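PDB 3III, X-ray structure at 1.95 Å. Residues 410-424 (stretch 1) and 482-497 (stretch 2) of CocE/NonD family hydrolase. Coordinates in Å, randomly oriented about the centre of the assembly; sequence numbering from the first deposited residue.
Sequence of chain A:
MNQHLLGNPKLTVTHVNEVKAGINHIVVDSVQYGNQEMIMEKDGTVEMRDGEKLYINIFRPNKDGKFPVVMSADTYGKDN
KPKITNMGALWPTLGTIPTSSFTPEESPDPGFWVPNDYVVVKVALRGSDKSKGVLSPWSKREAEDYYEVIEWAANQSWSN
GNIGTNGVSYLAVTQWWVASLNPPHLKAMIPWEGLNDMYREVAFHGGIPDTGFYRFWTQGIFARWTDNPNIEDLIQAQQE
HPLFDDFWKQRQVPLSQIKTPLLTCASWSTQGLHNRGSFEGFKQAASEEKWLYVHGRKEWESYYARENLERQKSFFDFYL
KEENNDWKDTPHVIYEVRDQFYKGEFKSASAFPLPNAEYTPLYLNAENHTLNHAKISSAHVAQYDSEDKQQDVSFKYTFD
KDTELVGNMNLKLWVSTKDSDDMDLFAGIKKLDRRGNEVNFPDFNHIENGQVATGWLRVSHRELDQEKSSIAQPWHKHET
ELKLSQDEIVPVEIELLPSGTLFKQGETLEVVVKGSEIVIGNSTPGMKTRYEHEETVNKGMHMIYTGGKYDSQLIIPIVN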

# COMPACT_ATOMS: atom_id res chain seq x y z
N ASN A 410 4.03 13.21 13.42
CA ASN A 410 3.67 14.51 12.89
C ASN A 410 4.87 15.41 13.12
O ASN A 410 5.29 15.64 14.28
CB ASN A 410 2.40 15.06 13.60
CG ASN A 410 1.94 16.39 13.03
OD1 ASN A 410 2.58 16.95 12.14
ND2 ASN A 410 0.80 16.90 13.52
N LEU A 411 5.40 15.93 12.02
CA LEU A 411 6.49 16.88 12.11
C LEU A 411 5.98 18.30 11.86
O LEU A 411 5.63 18.63 10.71
CB LEU A 411 7.61 16.51 11.13
CG LEU A 411 8.77 17.49 11.13
CD1 LEU A 411 9.39 17.58 12.54
CD2 LEU A 411 9.83 17.07 10.05
N LYS A 412 5.93 19.11 12.93
CA LYS A 412 5.51 20.49 12.84
C LYS A 412 6.74 21.37 12.65
O LYS A 412 7.67 21.35 13.47
CB LYS A 412 4.69 20.96 14.04
CG LYS A 412 4.10 22.37 13.74
CD LYS A 412 3.48 23.00 14.97
CE LYS A 412 2.77 24.27 14.67
NZ LYS A 412 2.16 24.77 15.94
N LEU A 413 6.75 22.12 11.57
CA LEU A 413 7.81 23.09 11.31
C LEU A 413 7.29 24.48 11.05
O LEU A 413 6.21 24.66 10.48
CB LEU A 413 8.68 22.67 10.11
CG LEU A 413 9.28 21.26 10.09
CD1 LEU A 413 9.79 20.92 8.67
CD2 LEU A 413 10.36 21.07 11.19
N TRP A 414 8.08 25.48 11.45
CA TRP A 414 7.90 26.81 10.97
C TRP A 414 8.96 27.13 9.90
O TRP A 414 10.16 26.96 10.12
CB TRP A 414 7.95 27.81 12.13
CG TRP A 414 6.83 27.63 13.11
CD1 TRP A 414 6.75 26.70 14.11
CD2 TRP A 414 5.67 28.45 13.24
NE1 TRP A 414 5.60 26.88 14.83
CE2 TRP A 414 4.90 27.91 14.29
CE3 TRP A 414 5.17 29.51 12.50
CZ2 TRP A 414 3.69 28.47 14.68
CZ3 TRP A 414 3.94 30.07 12.87
CH2 TRP A 414 3.21 29.54 13.96
N VAL A 415 8.51 27.58 8.73
CA VAL A 415 9.37 27.63 7.56
C VAL A 415 9.13 28.93 6.76
O VAL A 415 8.03 29.54 6.82
CB VAL A 415 9.13 26.41 6.65
CG1 VAL A 415 9.39 25.04 7.35
CG2 VAL A 415 7.72 26.47 6.00
N SER A 416 10.17 29.37 6.03
CA SER A 416 10.08 30.43 5.07
C SER A 416 11.12 30.24 3.97
O SER A 416 12.04 29.49 4.13
CB SER A 416 10.34 31.80 5.69
OG SER A 416 11.72 31.95 5.99
N THR A 417 10.98 30.99 2.88
CA THR A 417 11.88 30.92 1.74
C THR A 417 11.93 32.34 1.12
O THR A 417 11.01 33.15 1.26
CB THR A 417 11.43 29.86 0.67
OG1 THR A 417 12.37 29.82 -0.41
CG2 THR A 417 10.03 30.19 0.09
N LYS A 418 13.05 32.66 0.51
CA LYS A 418 13.26 33.94 -0.07
C LYS A 418 13.20 33.94 -1.58
O LYS A 418 12.79 34.95 -2.17
CB LYS A 418 14.61 34.48 0.37
CG LYS A 418 14.46 35.70 1.16
CD LYS A 418 15.81 36.19 1.73
CE LYS A 418 16.77 36.64 0.64
NZ LYS A 418 18.20 36.63 1.12
N ASP A 419 13.64 32.86 -2.21
CA ASP A 419 13.85 32.83 -3.66
C ASP A 419 12.76 32.18 -4.46
O ASP A 419 12.88 32.09 -5.69
CB ASP A 419 15.13 32.08 -4.00
CG ASP A 419 16.37 32.80 -3.56
OD1 ASP A 419 16.29 33.95 -3.07
OD2 ASP A 419 17.44 32.18 -3.73
N SER A 420 11.72 31.69 -3.80
CA SER A 420 10.62 31.02 -4.48
C SER A 420 9.36 31.45 -3.78
O SER A 420 9.43 32.04 -2.71
CB SER A 420 10.81 29.52 -4.36
OG SER A 420 10.01 28.82 -5.28
N ASP A 421 8.21 31.14 -4.37
CA ASP A 421 6.94 31.38 -3.70
C ASP A 421 6.32 30.07 -3.18
O ASP A 421 5.14 30.03 -2.89
CB ASP A 421 5.97 32.08 -4.63
CG ASP A 421 5.51 31.22 -5.79
OD1 ASP A 421 6.07 30.12 -6.07
OD2 ASP A 421 4.59 31.69 -6.46
N ASP A 422 7.15 29.03 -3.07
CA ASP A 422 6.70 27.72 -2.58
C ASP A 422 7.92 26.88 -2.19
O ASP A 422 9.07 27.20 -2.53
CB ASP A 422 5.87 27.06 -3.68
CG ASP A 422 4.88 26.02 -3.17
OD1 ASP A 422 4.95 25.61 -2.00
OD2 ASP A 422 4.02 25.60 -3.98
N MSE A 423 7.67 25.83 -1.43
CA MSE A 423 8.71 24.95 -0.96
C MSE A 423 8.23 23.50 -1.03
O MSE A 423 7.10 23.20 -0.68
CB MSE A 423 9.05 25.27 0.50
CG MSE A 423 9.43 26.70 0.71
SE MSE A 423 9.44 27.14 2.64
CE MSE A 423 11.16 26.20 3.18
N ASP A 424 9.10 22.62 -1.49
CA ASP A 424 8.89 21.21 -1.38
C ASP A 424 9.76 20.68 -0.25
O ASP A 424 10.98 20.72 -0.35
CB ASP A 424 9.22 20.50 -2.71
CG ASP A 424 8.14 20.74 -3.78
OD1 ASP A 424 6.98 20.92 -3.38
OD2 ASP A 424 8.43 20.67 -5.00
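Stretch 2, residues 482-497: LKLSQDEIVPVEIELL

How does stretch 2 run along stretch 1? Its extended segment, which takes in Val490 to Leu497, lies beside the strand of stretch 1 as an antiparallel neighbour, with an angle of 158° between their N-to-C directions and a closest axial approach of 4.5 Å. Before it, a type II turn from Ser485 to Glu488 brings the chain round, with Asp487 at positive phi (62°).

Which backbone hydrogen bonds set the register? Three residue pairs bond in both directions. Leu411 N reaches Ile494 O at 3.0 Å and Ile494 N returns to Leu411 O at 2.8 Å; Leu413 N to Val492 O and Val492 N to Leu413 O are both 2.8 Å; Val415 N to Val490 O is 2.9 Å and Val490 N to Val415 O 2.7 Å. Farther along, Asp487 N binds Thr417 O at 3.1 Å, and Leu484 N binds Asp421 O at 2.8 Å.

What packs on the apolar face? Leu411, Leu413 and Val415 share it with Val490, Val492 and Ile494. Leu413 CB lies 3.8 Å from Val492 CG2, and Val415 CG2 is equally far from Val490 CG2. Leu496 reaches in as well, its CD2 3.6 Å from Leu411 CB. Beyond the strand, Leu484 CD1 meets SE of the selenomethionine Met423 at 3.9 Å.

What occupies the other face? Pro491 covers the Trp414 ring: its CB sits 3.6 Å from the centroid of the six-membered ring, almost on the normal, a CH-pi contact. Ile489 CG2 approaches the ring edge, 4.2 Å from Trp414 CE3.

Where do polar side chains join? Asn410 ND2 donates to Glu493 OE1 at 2.9 Å, while water 1 links Lys412 NZ (2.8 Å) to Glu493 OE2 (3.0 Å). Away from the strands, Lys483 NZ forms a salt bridge with Asp422 OD2 at 2.7 Å.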

# COMPACT_ATOMS: atom_id res chain seq x y z
N LEU A 482 -1.69 28.08 -1.24
CA LEU A 482 -1.38 29.28 -0.50
C LEU A 482 0.09 29.62 -0.76
O LEU A 482 0.97 29.20 -0.01
CB LEU A 482 -1.63 29.08 1.00
CG LEU A 482 -3.14 28.95 1.33
CD1 LEU A 482 -3.35 28.63 2.84
CD2 LEU A 482 -3.94 30.17 0.84
N LYS A 483 0.35 30.38 -1.83
CA LYS A 483 1.75 30.64 -2.21
C LYS A 483 2.37 31.59 -1.20
O LYS A 483 1.69 32.31 -0.45
CB LYS A 483 1.86 31.13 -3.68
CG LYS A 483 1.48 30.05 -4.79
CD LYS A 483 2.52 28.88 -4.90
CE LYS A 483 2.38 28.05 -6.21
NZ LYS A 483 3.23 26.79 -6.32
N LEU A 484 3.68 31.61 -1.16
CA LEU A 484 4.36 32.39 -0.11
C LEU A 484 4.95 33.70 -0.63
O LEU A 484 5.31 33.78 -1.79
CB LEU A 484 5.50 31.57 0.50
CG LEU A 484 5.22 30.21 1.14
CD1 LEU A 484 6.49 29.32 1.19
CD2 LEU A 484 4.58 30.35 2.50
N SER A 485 5.05 34.68 0.26
CA SER A 485 5.85 35.91 0.05
C SER A 485 7.27 35.77 0.60
O SER A 485 7.55 34.92 1.47
CB SER A 485 5.21 37.10 0.74
OG SER A 485 3.90 37.30 0.27
N GLN A 486 8.18 36.59 0.09
CA GLN A 486 9.54 36.57 0.65
C GLN A 486 9.52 36.68 2.16
O GLN A 486 8.89 37.59 2.73
CB GLN A 486 10.43 37.67 0.07
CG GLN A 486 10.77 37.42 -1.36
CD GLN A 486 11.77 38.38 -1.91
OE1 GLN A 486 12.65 38.87 -1.19
NE2 GLN A 486 11.62 38.69 -3.18
N ASP A 487 10.18 35.71 2.79
CA ASP A 487 10.32 35.66 4.24
C ASP A 487 9.01 35.54 5.04
O ASP A 487 9.02 35.71 6.27
CB ASP A 487 11.17 36.84 4.72
CG ASP A 487 12.60 36.75 4.17
OD1 ASP A 487 13.11 35.62 4.01
OD2 ASP A 487 13.19 37.80 3.86
N GLU A 488 7.90 35.22 4.36
CA GLU A 488 6.69 34.81 5.06
C GLU A 488 6.99 33.49 5.78
O GLU A 488 7.25 32.50 5.13
CB GLU A 488 5.56 34.60 4.09
CG GLU A 488 4.21 34.43 4.71
CD GLU A 488 3.17 34.17 3.66
OE1 GLU A 488 3.42 34.37 2.44
OE2 GLU A 488 2.08 33.75 4.04
N ILE A 489 6.96 33.54 7.11
CA ILE A 489 7.14 32.39 7.95
C ILE A 489 5.79 31.71 8.25
O ILE A 489 4.89 32.34 8.84
CB ILE A 489 7.76 32.82 9.30
CG1 ILE A 489 9.13 33.48 9.05
CG2 ILE A 489 7.91 31.66 10.23
CD1 ILE A 489 9.70 34.19 10.30
N VAL A 490 5.66 30.43 7.87
CA VAL A 490 4.36 29.72 8.03
C VAL A 490 4.53 28.40 8.79
O VAL A 490 5.64 27.78 8.75
CB VAL A 490 3.69 29.52 6.68
CG1 VAL A 490 3.49 30.89 5.93
CG2 VAL A 490 4.49 28.55 5.84
N PRO A 491 3.47 27.98 9.53
CA PRO A 491 3.50 26.69 10.22
C PRO A 491 3.01 25.60 9.30
O PRO A 491 2.02 25.82 8.60
CB PRO A 491 2.49 26.88 11.36
CG PRO A 491 1.55 27.90 10.82
CD PRO A 491 2.34 28.80 9.98
N VAL A 492 3.72 24.46 9.29
CA VAL A 492 3.37 23.30 8.49
C VAL A 492 3.42 22.08 9.37
O VAL A 492 4.18 22.04 10.36
CB VAL A 492 4.29 23.10 7.28
CG1 VAL A 492 4.24 24.41 6.35
CG2 VAL A 492 5.70 22.74 7.73
N GLU A 493 2.60 21.12 9.04
CA GLU A 493 2.62 19.81 9.71
C GLU A 493 2.71 18.76 8.65
O GLU A 493 1.86 18.70 7.75
CB GLU A 493 1.36 19.61 10.53
CG GLU A 493 1.29 20.61 11.64
CD GLU A 493 0.07 20.50 12.50
OE1 GLU A 493 -0.46 19.39 12.69
OE2 GLU A 493 -0.34 21.55 13.03
N ILE A 494 3.78 17.97 8.75
CA ILE A 494 4.13 16.97 7.77
C ILE A 494 3.74 15.60 8.28
O ILE A 494 4.13 15.20 9.40
CB ILE A 494 5.61 17.01 7.44
CG1 ILE A 494 5.99 18.41 6.91
CG2 ILE A 494 5.99 16.00 6.35
CD1 ILE A 494 7.51 18.54 6.56
N GLU A 495 2.94 14.90 7.47
CA GLU A 495 2.52 13.48 7.75
C GLU A 495 3.69 12.48 7.52
O GLU A 495 3.98 12.10 6.39
CB GLU A 495 1.31 13.12 6.85
CG GLU A 495 0.71 11.71 7.02
CD GLU A 495 -0.41 11.42 6.03
OE1 GLU A 495 -0.55 12.17 5.05
OE2 GLU A 495 -1.21 10.47 6.25
N LEU A 496 4.34 12.07 8.59
CA LEU A 496 5.19 10.87 8.54
C LEU A 496 4.24 9.63 8.51
O LEU A 496 3.36 9.52 9.33
CB LEU A 496 6.20 10.79 9.69
CG LEU A 496 7.36 11.76 9.73
CD1 LEU A 496 8.14 11.75 8.43
CD2 LEU A 496 6.85 13.15 10.07
N LEU A 497 4.43 8.77 7.52
CA LEU A 497 3.54 7.66 7.29
C LEU A 497 3.77 6.63 8.38
O LEU A 497 4.84 6.61 9.02
CB LEU A 497 3.80 7.10 5.91
CG LEU A 497 3.34 8.07 4.79
CD1 LEU A 497 3.71 7.41 3.47
CD2 LEU A 497 1.83 8.40 4.84
O HOH W 1 0.21 22.79 15.68
O HOH W 2 12.98 33.18 4.00
O HOH W 3 8.35 32.25 2.69
O HOH W 4 8.05 35.09 -2.68